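Split-soret cytochrome C (Desulfovibrio desulfuricans, PDB 1H21) carries electrons as a homodimeric di-heme cytochrome c with stacked hemes and an additional iron-sulfur centre, and may take part in sulfate reduction. Local coordinates at the heme c site and the interface of chains A and B. Sequence-based numbering; all coordinates share one arbitrary frame. Chains: chain A/B, Split-soret cytochrome C.

Contact 1: the heme c site. Residues chain A 206, 208-209, 212-214, 220, 222-223, 227, 229, 232-233; chain B 148-149, 152-153, 156, 237-238, 242-243, 246-247. With HEC (heme c), chain C; HEC (heme c), chain D.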
# COMPACT_ATOMS: atom_id res chain seq x y z
N VAL A 206 17.33 11.04 -2.32
CA VAL A 206 17.49 9.68 -1.81
C VAL A 206 18.96 9.28 -1.76
O VAL A 206 19.44 8.76 -0.74
CB VAL A 206 16.71 8.67 -2.64
CG1 VAL A 206 16.83 7.29 -2.02
CG2 VAL A 206 15.25 9.07 -2.72
N SER A 208 21.74 11.34 -1.84
CA SER A 208 22.56 12.16 -0.93
C SER A 208 22.22 11.99 0.55
O SER A 208 23.11 11.86 1.38
CB SER A 208 22.57 13.64 -1.34
OG SER A 208 21.28 14.22 -1.33
N CYS A 209 20.94 12.02 0.88
CA CYS A 209 20.53 11.83 2.27
C CYS A 209 20.90 10.40 2.64
O CYS A 209 21.42 10.15 3.73
CB CYS A 209 19.02 12.02 2.41
SG CYS A 209 18.37 13.60 1.84
N CYS A 212 24.06 8.97 4.66
CA CYS A 212 24.09 8.80 6.12
C CYS A 212 22.93 7.96 6.63
O CYS A 212 23.12 7.02 7.40
CB CYS A 212 24.05 10.16 6.82
SG CYS A 212 25.37 11.28 6.35
N HIS A 213 21.73 8.27 6.16
CA HIS A 213 20.53 7.61 6.62
C HIS A 213 20.19 6.25 6.07
O HIS A 213 19.36 5.56 6.66
CB HIS A 213 19.36 8.58 6.51
CG HIS A 213 19.54 9.80 7.37
ND1 HIS A 213 19.56 9.77 8.75
CD2 HIS A 213 19.77 11.09 7.02
CE1 HIS A 213 19.80 11.01 9.20
NE2 HIS A 213 19.93 11.85 8.20
N MET A 214 20.84 5.84 4.98
CA MET A 214 20.59 4.53 4.38
C MET A 214 21.88 3.74 4.11
O MET A 214 21.90 2.88 3.23
CB MET A 214 19.82 4.65 3.06
CG MET A 214 18.32 4.62 3.21
SD MET A 214 17.69 6.28 3.39
CE MET A 214 17.66 6.79 1.61
N ALA A 220 24.14 7.31 11.61
CA ALA A 220 22.84 7.91 11.35
C ALA A 220 21.92 7.02 10.50
O ALA A 220 20.83 7.44 10.09
CB ALA A 220 23.04 9.25 10.67
N TRP A 222 19.29 5.21 10.13
CA TRP A 222 18.00 4.89 10.72
C TRP A 222 16.82 4.75 9.76
O TRP A 222 15.86 4.05 10.06
CB TRP A 222 17.59 5.99 11.71
CG TRP A 222 18.60 6.30 12.72
CD1 TRP A 222 19.15 5.43 13.61
CD2 TRP A 222 19.20 7.57 12.97
NE1 TRP A 222 20.06 6.09 14.40
CE2 TRP A 222 20.11 7.40 14.02
CE3 TRP A 222 19.05 8.84 12.39
CZ2 TRP A 222 20.89 8.45 14.52
CZ3 TRP A 222 19.82 9.89 12.88
CH2 TRP A 222 20.73 9.68 13.94
N ALA A 223 16.88 5.43 8.62
CA ALA A 223 15.78 5.44 7.66
C ALA A 223 15.54 4.27 6.70
O ALA A 223 16.48 3.68 6.15
CB ALA A 223 15.81 6.73 6.88
N MET A 227 11.31 6.78 -1.01
CA MET A 227 10.43 7.77 -1.60
C MET A 227 11.30 9.03 -1.65
O MET A 227 12.23 9.17 -0.84
CB MET A 227 9.25 8.05 -0.67
CG MET A 227 8.14 7.06 -0.74
SD MET A 227 6.85 7.58 0.33
CE MET A 227 7.65 7.08 1.95
N CYS A 229 12.69 12.30 -0.71
CA CYS A 229 12.64 12.98 0.58
C CYS A 229 12.17 14.43 0.57
O CYS A 229 11.70 14.93 1.59
CB CYS A 229 14.00 12.90 1.23
SG CYS A 229 14.83 11.37 0.87
N CYS A 232 8.53 16.12 2.29
CA CYS A 232 8.41 16.12 3.73
C CYS A 232 9.55 16.70 4.52
O CYS A 232 9.34 17.17 5.64
CB CYS A 232 8.17 14.68 4.17
SG CYS A 232 6.76 13.89 3.36
N HIS A 233 10.76 16.69 3.97
CA HIS A 233 11.91 17.16 4.71
C HIS A 233 12.53 18.46 4.19
O HIS A 233 13.72 18.70 4.34
CB HIS A 233 12.93 16.01 4.81
CG HIS A 233 12.43 14.82 5.60
ND1 HIS A 233 12.10 14.87 6.94
CD2 HIS A 233 12.28 13.52 5.24
CE1 HIS A 233 11.80 13.64 7.36
NE2 HIS A 233 11.89 12.77 6.37
N HIS B 148 7.86 3.91 6.54
CA HIS B 148 8.99 4.82 6.67
C HIS B 148 8.99 5.58 8.01
O HIS B 148 10.03 5.66 8.69
CB HIS B 148 9.01 5.84 5.54
CG HIS B 148 9.97 6.97 5.79
ND1 HIS B 148 11.33 6.83 5.72
CD2 HIS B 148 9.74 8.24 6.20
CE1 HIS B 148 11.89 7.99 6.10
NE2 HIS B 148 10.97 8.88 6.41
N ILE B 149 7.85 6.17 8.36
CA ILE B 149 7.74 6.93 9.60
C ILE B 149 7.82 6.00 10.81
O ILE B 149 8.47 6.30 11.81
CB ILE B 149 6.43 7.77 9.61
CG1 ILE B 149 6.50 8.82 8.49
CG2 ILE B 149 6.22 8.46 10.99
CD1 ILE B 149 5.22 9.61 8.33
N SER B 152 11.79 4.32 10.76
CA SER B 152 12.80 5.36 10.95
C SER B 152 12.75 6.06 12.32
O SER B 152 13.77 6.23 12.97
CB SER B 152 12.70 6.40 9.84
OG SER B 152 12.94 5.82 8.57
N LYS B 153 11.55 6.47 12.74
CA LYS B 153 11.39 7.14 14.02
C LYS B 153 11.79 6.19 15.18
O LYS B 153 12.47 6.59 16.12
CB LYS B 153 9.95 7.62 14.16
CG LYS B 153 9.72 8.29 15.48
CD LYS B 153 8.45 9.06 15.56
CE LYS B 153 7.28 8.21 15.26
NZ LYS B 153 6.10 9.08 15.43
N TYR B 156 15.61 5.78 15.17
CA TYR B 156 16.17 7.04 15.63
C TYR B 156 16.10 7.18 17.15
O TYR B 156 17.14 7.35 17.81
CB TYR B 156 15.40 8.19 14.96
CG TYR B 156 15.77 9.58 15.44
CD1 TYR B 156 17.07 10.06 15.31
CD2 TYR B 156 14.82 10.40 16.04
CE1 TYR B 156 17.42 11.34 15.76
CE2 TYR B 156 15.15 11.68 16.50
CZ TYR B 156 16.45 12.14 16.36
OH TYR B 156 16.80 13.39 16.84
N ALA B 237 11.00 19.36 14.27
CA ALA B 237 12.38 19.46 13.83
C ALA B 237 12.58 18.61 12.56
O ALA B 237 13.25 19.02 11.61
CB ALA B 237 13.29 18.96 14.92
N ALA B 238 11.93 17.45 12.54
CA ALA B 238 12.03 16.53 11.41
C ALA B 238 11.59 17.10 10.06
O ALA B 238 12.26 16.88 9.05
CB ALA B 238 11.25 15.24 11.72
N LYS B 242 15.91 19.94 5.73
CA LYS B 242 17.09 19.12 5.98
C LYS B 242 18.08 19.18 4.80
O LYS B 242 19.12 18.52 4.83
CB LYS B 242 16.68 17.66 6.21
CG LYS B 242 15.67 17.49 7.34
CD LYS B 242 16.30 17.91 8.65
CE LYS B 242 15.33 18.70 9.50
NZ LYS B 242 16.02 19.25 10.70
N PHE B 243 17.74 19.97 3.78
CA PHE B 243 18.58 20.14 2.58
C PHE B 243 19.62 21.27 2.70
O PHE B 243 20.58 21.33 1.92
CB PHE B 243 17.69 20.39 1.34
CG PHE B 243 16.89 19.19 0.90
CD1 PHE B 243 15.62 18.95 1.41
CD2 PHE B 243 17.40 18.31 -0.05
CE1 PHE B 243 14.87 17.84 0.98
CE2 PHE B 243 16.65 17.21 -0.48
CZ PHE B 243 15.39 16.98 0.04
N HIS B 246 22.40 21.05 7.37
CA HIS B 246 22.06 19.82 8.08
C HIS B 246 23.11 18.79 7.74
O HIS B 246 23.47 18.64 6.58
CB HIS B 246 20.67 19.31 7.66
CG HIS B 246 20.30 18.00 8.29
ND1 HIS B 246 19.82 17.86 9.56
CD2 HIS B 246 20.41 16.74 7.79
CE1 HIS B 246 19.66 16.55 9.80
NE2 HIS B 246 20.01 15.83 8.76
N PRO B 247 23.66 18.10 8.75
CA PRO B 247 23.31 18.28 10.18
C PRO B 247 24.02 19.44 10.92
O PRO B 247 24.17 20.54 10.34
CB PRO B 247 23.65 16.90 10.78
CG PRO B 247 24.80 16.43 9.95
CD PRO B 247 24.41 16.85 8.53
OXT PRO B 247 24.40 19.29 12.10
FE HEC C . 19.91 13.82 8.58
CHA HEC C . 19.04 13.77 11.86
CHB HEC C . 16.65 13.88 7.64
CHC HEC C . 20.87 14.20 5.31
CHD HEC C . 23.14 13.08 9.47
NA HEC C . 18.23 13.78 9.54
C1A HEC C . 18.03 13.83 10.91
C2A HEC C . 16.59 13.89 11.22
C3A HEC C . 15.88 13.83 10.05
C4A HEC C . 16.91 13.78 9.01
CMA HEC C . 14.37 13.75 9.90
CAA HEC C . 16.03 14.01 12.62
CBA HEC C . 15.45 15.32 13.06
CGA HEC C . 16.44 16.46 13.07
O1A HEC C . 16.92 16.90 12.01
O2A HEC C . 16.71 16.99 14.16
NB HEC C . 19.00 14.05 6.84
C1B HEC C . 17.62 14.01 6.63
C2B HEC C . 17.27 14.09 5.22
C3B HEC C . 18.46 14.34 4.52
C4B HEC C . 19.53 14.23 5.56
CMB HEC C . 15.88 13.78 4.66
CAB HEC C . 18.59 14.80 3.16
CBB HEC C . 17.85 15.92 2.59
NC HEC C . 21.65 13.81 7.61
C1C HEC C . 21.87 14.00 6.26
C2C HEC C . 23.24 13.65 5.88
C3C HEC C . 23.87 13.27 7.05
C4C HEC C . 22.89 13.39 8.12
CMC HEC C . 23.78 13.57 4.43
CAC HEC C . 25.16 12.83 7.22
CBC HEC C . 26.28 13.65 6.83
ND HEC C . 20.88 13.55 10.31
C1D HEC C . 22.20 13.18 10.51
C2D HEC C . 22.48 12.99 11.95
C3D HEC C . 21.35 13.28 12.59
C4D HEC C . 20.38 13.61 11.58
CMD HEC C . 23.76 12.46 12.60
CAD HEC C . 21.08 13.22 14.09
CBD HEC C . 21.84 14.25 14.91
CGD HEC C . 21.48 15.67 14.52
O1D HEC C . 22.24 16.28 13.73
O2D HEC C . 20.43 16.16 15.00
FE HEC D . 11.50 10.78 6.53
CHA HEC D . 11.35 10.40 9.91
CHB HEC D . 14.84 10.54 6.58
CHC HEC D . 11.45 10.48 3.26
CHD HEC D . 8.28 11.94 6.51
NA HEC D . 12.80 10.43 7.92
C1A HEC D . 12.58 10.21 9.27
C2A HEC D . 13.84 9.90 9.96
C3A HEC D . 14.79 9.98 9.02
C4A HEC D . 14.16 10.34 7.78
CMA HEC D . 16.29 9.78 9.26
CAA HEC D . 14.14 9.65 11.46
CBA HEC D . 14.35 10.86 12.40
CGA HEC D . 13.05 11.48 12.89
O1A HEC D . 12.93 12.72 12.78
O2A HEC D . 12.18 10.74 13.38
NB HEC D . 12.87 10.56 5.21
C1B HEC D . 14.22 10.63 5.37
C2B HEC D . 14.92 10.45 4.16
C3B HEC D . 13.98 10.22 3.18
C4B HEC D . 12.69 10.33 3.88
CMB HEC D . 16.43 10.44 4.11
CAB HEC D . 14.15 9.97 1.80
CBB HEC D . 14.48 8.69 1.24
NC HEC D . 10.16 11.07 5.16
C1C HEC D . 10.30 10.89 3.82
C2C HEC D . 9.09 11.26 3.13
C3C HEC D . 8.20 11.69 4.08
C4C HEC D . 8.87 11.57 5.31
CMC HEC D . 8.85 11.18 1.62
CAC HEC D . 6.89 12.14 3.94
CBC HEC D . 5.82 11.28 3.46
ND HEC D . 10.12 11.12 7.90
C1D HEC D . 8.88 11.75 7.75
C2D HEC D . 8.24 12.01 9.06
C3D HEC D . 9.04 11.44 10.00
C4D HEC D . 10.22 10.89 9.29
CMD HEC D . 6.97 12.78 9.32
CAD HEC D . 8.78 11.33 11.51
CBD HEC D . 9.48 12.39 12.36
CGD HEC D . 9.22 12.20 13.83
O1D HEC D . 9.96 11.42 14.44
O2D HEC D . 8.26 12.78 14.38
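Each of the two stacked hemes c has an imidazole on either face. On the chain C heme, A:His213 and B:His246 bind the iron from opposite sides through NE2, with 173° between them at the metal; on the chain D heme, A:His233 and B:His148 are likewise nearly linear. Every iron thus takes one axial histidine from each subunit. CG is anti to the carbonyl carbon in the chain A histidines (chi1 -64° in A:His233), anti to the backbone N in those of chain B. Thioethers fix the edges: A:Cys209 and A:Cys212 hold vinyl-derived CAB and CAC of the chain C heme, A:Cys229 and A:Cys232 those of the other; with A:His213 and A:His233 respectively they form two CXXCH motifs. B:Ile149 CG1 lies over the ring of ND in the chain D heme, 3.8 Å from its centroid. A:Trp222 stands edge-to-face on the ring of ND in the chain C heme, planes 87° apart, with B:Tyr156 CD1 over one of its own faces. A:His233 ND1 donates to B:Ala238 O at 2.9 Å in the ring plane; A:His213 ND1 donates to A:Ala220 O by a bent bond, tilted from the plane. Long, flexible B:Lys242 bends at chi2 and chi3 to bring NZ 2.8 Å from O1A of the chain C heme, a salt bridge that probably offsets the propionate's negative charge. Helix 204-213 and following loops of chain A here meet helix 147-158 and the C-terminal loop of chain B.

Contact 2: the interface of chains A and B. Residues chain A 81-83, 148, 151-152, 162; chain B 222-227, 233.
Helix 147-158 of chain A, the loop 81-83 and the loop at A:Ala162 receive a loop of chain B, residues 222-227. The axial histidine A:His148 faces two ways. Its CG is anti to the backbone N (chi1 170°), and this places NE2 tip to tip with NE2 of B:His233, 4.0 Å away, a spacing that fits the iron held between them. The ring's other nitrogen, ND1, donates to the carbonyl B:Lys224 O at 2.8 Å, with the acceptor in the imidazole plane; this fixes the ring's rotation and may make the histidine a stronger electron donor to the metal. One turn on, A:Ser152 is small enough to let the loop close in, and its hydroxyl serves twice: OG accepts from the backbone B:Lys224 N at 3.1 Å and donates a hydrogen bond to A:His148 O, on a lone pair in the carbonyl plane. The side chain of B:Lys224 reaches along A:Ala162, CD beside the methyl, until NZ donates to A:Ala162 O at 3.1 Å from above the carbonyl plane. B:Gly225, with phi 130°, lets the backbone pass A:Gly83, CA to CA 3.9 Å. Beyond it, the broad indole of A:Trp82 provides a flat, largely apolar platform for the branched B:Ile226, whose CG1 takes the crowded place between backbone N and carbonyl carbon (chi1 48°) and so lies over the five-membered ring, 3.5 Å from its centroid.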
# COMPACT_ATOMS: atom_id res chain seq x y z
N ASP A 81 -9.53 5.14 1.86
CA ASP A 81 -9.33 6.58 2.06
C ASP A 81 -8.25 7.00 3.03
O ASP A 81 -8.28 8.10 3.55
CB ASP A 81 -10.61 7.28 2.49
CG ASP A 81 -11.76 7.02 1.55
OD1 ASP A 81 -11.52 6.83 0.32
OD2 ASP A 81 -12.91 7.00 2.04
N TRP A 82 -7.31 6.12 3.31
CA TRP A 82 -6.24 6.49 4.21
C TRP A 82 -5.16 7.28 3.46
O TRP A 82 -4.22 7.78 4.08
CB TRP A 82 -5.71 5.26 4.92
CG TRP A 82 -6.56 4.94 6.08
CD1 TRP A 82 -7.86 4.49 6.07
CD2 TRP A 82 -6.21 5.14 7.44
NE1 TRP A 82 -8.34 4.41 7.36
CE2 TRP A 82 -7.35 4.82 8.22
CE3 TRP A 82 -5.04 5.59 8.09
CZ2 TRP A 82 -7.35 4.92 9.62
CZ3 TRP A 82 -5.04 5.69 9.47
CH2 TRP A 82 -6.18 5.36 10.22
N GLY A 83 -5.33 7.42 2.15
CA GLY A 83 -4.39 8.16 1.33
C GLY A 83 -2.95 7.71 1.34
O GLY A 83 -2.04 8.52 1.18
N HIS A 148 -2.29 10.73 -0.68
CA HIS A 148 -2.58 11.97 0.02
C HIS A 148 -1.85 13.13 -0.60
O HIS A 148 -2.45 14.17 -0.85
CB HIS A 148 -2.20 11.94 1.51
CG HIS A 148 -2.29 13.30 2.15
ND1 HIS A 148 -3.47 13.97 2.37
CD2 HIS A 148 -1.31 14.17 2.51
CE1 HIS A 148 -3.17 15.19 2.83
NE2 HIS A 148 -1.87 15.37 2.93
N VAL A 151 -2.91 13.61 -4.64
CA VAL A 151 -4.22 14.24 -4.79
C VAL A 151 -4.36 15.62 -4.13
O VAL A 151 -4.70 16.59 -4.80
CB VAL A 151 -5.36 13.29 -4.29
CG1 VAL A 151 -6.72 13.98 -4.42
CG2 VAL A 151 -5.36 11.97 -5.10
N SER A 152 -4.07 15.72 -2.83
CA SER A 152 -4.19 16.98 -2.10
C SER A 152 -3.46 18.17 -2.75
O SER A 152 -4.04 19.25 -2.87
CB SER A 152 -3.75 16.79 -0.65
OG SER A 152 -4.51 15.76 -0.05
N ALA A 162 -11.54 17.93 -3.65
CA ALA A 162 -11.20 16.51 -3.67
C ALA A 162 -12.45 15.62 -3.80
O ALA A 162 -12.38 14.38 -3.88
CB ALA A 162 -10.40 16.16 -2.43
N TRP B 222 -9.55 20.22 -0.12
CA TRP B 222 -8.58 19.69 -1.07
C TRP B 222 -7.94 18.36 -0.69
O TRP B 222 -7.46 17.64 -1.56
CB TRP B 222 -7.45 20.69 -1.27
CG TRP B 222 -7.89 22.06 -1.60
CD1 TRP B 222 -8.70 22.45 -2.64
CD2 TRP B 222 -7.47 23.25 -0.95
NE1 TRP B 222 -8.79 23.82 -2.67
CE2 TRP B 222 -8.05 24.34 -1.65
CE3 TRP B 222 -6.65 23.52 0.16
CZ2 TRP B 222 -7.85 25.67 -1.26
CZ3 TRP B 222 -6.45 24.84 0.54
CH2 TRP B 222 -7.05 25.91 -0.17
N ALA B 223 -7.94 18.02 0.60
CA ALA B 223 -7.25 16.81 1.03
C ALA B 223 -7.98 15.49 0.96
O ALA B 223 -9.22 15.44 0.98
CB ALA B 223 -6.65 17.02 2.40
N LYS B 224 -7.20 14.42 0.81
CA LYS B 224 -7.72 13.04 0.73
C LYS B 224 -6.80 12.23 1.61
O LYS B 224 -5.59 12.31 1.48
CB LYS B 224 -7.63 12.52 -0.70
CG LYS B 224 -8.84 11.76 -1.20
CD LYS B 224 -10.17 12.52 -1.00
CE LYS B 224 -11.33 11.91 -1.84
NZ LYS B 224 -12.70 12.41 -1.48
N GLY B 225 -7.37 11.47 2.53
CA GLY B 225 -6.54 10.69 3.42
C GLY B 225 -6.95 10.92 4.86
O GLY B 225 -7.23 12.05 5.27
N ILE B 226 -7.05 9.85 5.62
CA ILE B 226 -7.43 9.97 7.00
C ILE B 226 -6.35 9.50 7.94
O ILE B 226 -6.63 8.92 8.99
CB ILE B 226 -8.79 9.29 7.31
CG1 ILE B 226 -8.86 7.89 6.73
CG2 ILE B 226 -9.94 10.12 6.75
CD1 ILE B 226 -10.19 7.23 7.02
N MET B 227 -5.10 9.70 7.51
CA MET B 227 -3.93 9.40 8.32
C MET B 227 -3.83 10.55 9.32
O MET B 227 -4.22 11.66 9.03
CB MET B 227 -2.68 9.43 7.47
CG MET B 227 -2.44 8.22 6.61
SD MET B 227 -0.92 8.44 5.66
CE MET B 227 -1.48 9.69 4.52
N HIS B 233 2.34 17.74 9.57
CA HIS B 233 1.94 19.12 9.53
C HIS B 233 2.07 19.81 10.88
O HIS B 233 1.25 20.63 11.25
CB HIS B 233 0.52 19.19 8.98
CG HIS B 233 0.39 18.73 7.56
ND1 HIS B 233 1.05 19.32 6.50
CD2 HIS B 233 -0.38 17.76 7.02
CE1 HIS B 233 0.67 18.71 5.38
NE2 HIS B 233 -0.20 17.76 5.63

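Contact 3: the interface of chains A and B. Residues chain A 32, 39, 46, 50, 55, 58, 69; chain B 9-11.
B:Arg9 and B:Phe10, in the N-terminal segment of chain B, dock on the helices of chain A by a charged grip and an aromatic plug. B:Arg9 meets A:Glu58 side-on: NE donates to OE2 and NH2 to OE1, both at 2.8 Å, each on a syn lone pair. The carboxylate and guanidinium planes are only 13° apart, so this salt bridge is nearly flat, the geometry for which these two groups are matched. B:Phe10 points its ring edge at a face of A:Tyr50, planes 67° apart, with CE2 3.4 Å from A:Tyr50 CD2. Its CB sits over the centre of the A:Tyr39 ring, 3.6 Å from the centroid, and A:Val32 CG1 touches its CE2. A:Phe46 comes edge-on, CZ toward the B:Phe10 carbonyl O, which lies in its ring plane. The backbone B:Phe10 N donates to A:Tyr50 OH at 2.9 Å, almost straight at 172°. A:Tyr50 is thus both wall and polar partner: its phenol also donates to the anti lone pair of A:Glu58 OE2 at 2.7 Å, so OE2 takes two bonds and the carboxylate is held for the arginine. Within the segment, CG of B:Arg9 lies over the face of the B:Phe10 ring, while A:Val32 CG2 lies over the guanidinium. Farther out, A:Phe69 turns a face to CD1 of A:Tyr50. Together these contacts pin the N-terminal arm of one subunit to the other, and probably help hold the homodimer together.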
# COMPACT_ATOMS: atom_id res chain seq x y z
N VAL A 32 -8.63 -0.67 -20.48
CA VAL A 32 -9.35 -1.55 -19.56
C VAL A 32 -9.21 -1.07 -18.10
O VAL A 32 -10.16 -1.17 -17.31
CB VAL A 32 -8.88 -3.02 -19.72
CG1 VAL A 32 -9.68 -3.94 -18.80
CG2 VAL A 32 -9.03 -3.45 -21.16
N TYR A 39 -15.95 0.47 -12.80
CA TYR A 39 -16.74 -0.73 -12.54
C TYR A 39 -17.09 -0.97 -11.07
O TYR A 39 -16.22 -1.19 -10.23
CB TYR A 39 -16.03 -1.96 -13.11
CG TYR A 39 -16.82 -3.23 -12.95
CD1 TYR A 39 -17.93 -3.50 -13.75
CD2 TYR A 39 -16.46 -4.17 -11.99
CE1 TYR A 39 -18.66 -4.68 -13.59
CE2 TYR A 39 -17.17 -5.35 -11.82
CZ TYR A 39 -18.27 -5.60 -12.63
OH TYR A 39 -18.98 -6.76 -12.42
N PHE A 46 -8.13 -1.89 -8.46
CA PHE A 46 -8.85 -2.89 -9.22
C PHE A 46 -8.63 -2.71 -10.73
O PHE A 46 -8.13 -3.61 -11.39
CB PHE A 46 -10.34 -2.85 -8.86
CG PHE A 46 -11.18 -3.80 -9.64
CD1 PHE A 46 -11.37 -5.11 -9.20
CD2 PHE A 46 -11.81 -3.38 -10.81
CE1 PHE A 46 -12.18 -6.00 -9.91
CE2 PHE A 46 -12.63 -4.26 -11.54
CZ PHE A 46 -12.81 -5.57 -11.09
N TYR A 50 -6.60 -5.58 -12.70
CA TYR A 50 -7.33 -6.30 -13.72
C TYR A 50 -6.79 -6.09 -15.13
O TYR A 50 -6.62 -7.05 -15.87
CB TYR A 50 -8.81 -5.96 -13.68
CG TYR A 50 -9.62 -6.87 -14.56
CD1 TYR A 50 -10.26 -7.98 -14.03
CD2 TYR A 50 -9.76 -6.62 -15.93
CE1 TYR A 50 -11.02 -8.83 -14.83
CE2 TYR A 50 -10.52 -7.47 -16.74
CZ TYR A 50 -11.14 -8.57 -16.17
OH TYR A 50 -11.93 -9.40 -16.93
N LEU A 55 -6.80 -9.23 -18.02
CA LEU A 55 -6.71 -9.42 -19.46
C LEU A 55 -5.98 -10.71 -19.80
O LEU A 55 -6.30 -11.37 -20.78
CB LEU A 55 -6.07 -8.22 -20.16
CG LEU A 55 -6.90 -6.94 -20.07
CD1 LEU A 55 -6.30 -5.96 -21.03
CD2 LEU A 55 -8.36 -7.19 -20.43
N GLU A 58 -8.70 -13.43 -19.50
CA GLU A 58 -9.64 -13.46 -20.63
C GLU A 58 -9.04 -14.17 -21.86
O GLU A 58 -9.73 -14.94 -22.54
CB GLU A 58 -10.05 -12.04 -21.02
CG GLU A 58 -10.91 -11.31 -19.99
CD GLU A 58 -11.29 -9.89 -20.44
OE1 GLU A 58 -10.92 -9.47 -21.56
OE2 GLU A 58 -11.96 -9.18 -19.66
N PHE A 69 -10.45 -10.85 -8.13
CA PHE A 69 -10.16 -9.46 -8.50
C PHE A 69 -10.63 -8.33 -7.61
O PHE A 69 -9.87 -7.40 -7.33
CB PHE A 69 -10.59 -9.18 -9.95
CG PHE A 69 -9.91 -10.05 -10.96
CD1 PHE A 69 -10.59 -11.09 -11.57
CD2 PHE A 69 -8.57 -9.87 -11.25
CE1 PHE A 69 -9.95 -11.94 -12.43
CE2 PHE A 69 -7.92 -10.73 -12.12
CZ PHE A 69 -8.61 -11.76 -12.71
N ARG B 9 -16.44 -9.69 -18.36
CA ARG B 9 -15.22 -8.94 -18.07
C ARG B 9 -15.44 -8.25 -16.73
O ARG B 9 -16.54 -7.75 -16.48
CB ARG B 9 -14.96 -7.89 -19.16
CG ARG B 9 -13.97 -6.80 -18.77
CD ARG B 9 -13.55 -5.95 -19.96
NE ARG B 9 -12.54 -6.63 -20.77
CZ ARG B 9 -11.98 -6.14 -21.88
NH1 ARG B 9 -12.32 -4.94 -22.34
NH2 ARG B 9 -11.02 -6.84 -22.50
N PHE B 10 -14.40 -8.28 -15.88
CA PHE B 10 -14.41 -7.67 -14.54
C PHE B 10 -15.02 -8.54 -13.43
O PHE B 10 -14.85 -8.21 -12.25
CB PHE B 10 -15.09 -6.29 -14.54
CG PHE B 10 -14.38 -5.27 -15.38
CD1 PHE B 10 -15.09 -4.26 -16.02
CD2 PHE B 10 -13.00 -5.31 -15.54
CE1 PHE B 10 -14.45 -3.32 -16.80
CE2 PHE B 10 -12.33 -4.36 -16.33
CZ PHE B 10 -13.07 -3.36 -16.96
N ASP B 11 -15.78 -9.59 -13.77
CA ASP B 11 -16.35 -10.45 -12.74
C ASP B 11 -15.30 -11.47 -12.35
O ASP B 11 -14.24 -11.52 -12.97
CB ASP B 11 -17.65 -11.15 -13.19
CG ASP B 11 -18.43 -11.77 -11.99
OD1 ASP B 11 -18.63 -11.08 -10.95
OD2 ASP B 11 -18.83 -12.95 -12.09

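The centres of the C-alpha atoms of contacts 1 and 2 are about 23 Å apart, those of contacts 2 and 3 about 27 Å, and those of contacts 1 and 3 about 40 Å. Contacts 1 and 2 share, with the chains exchanged, His148 and Ser152 of helix 147-158, and Trp222, Ala223, Met227 and His233 of the partner, so contact 2 shows the protein shell around the twin of the chain D heme site. Contact 3 has no residue in common with them and lies well away from both. Heme sharing and docking of the N-terminal segments thus join the subunits at separate places.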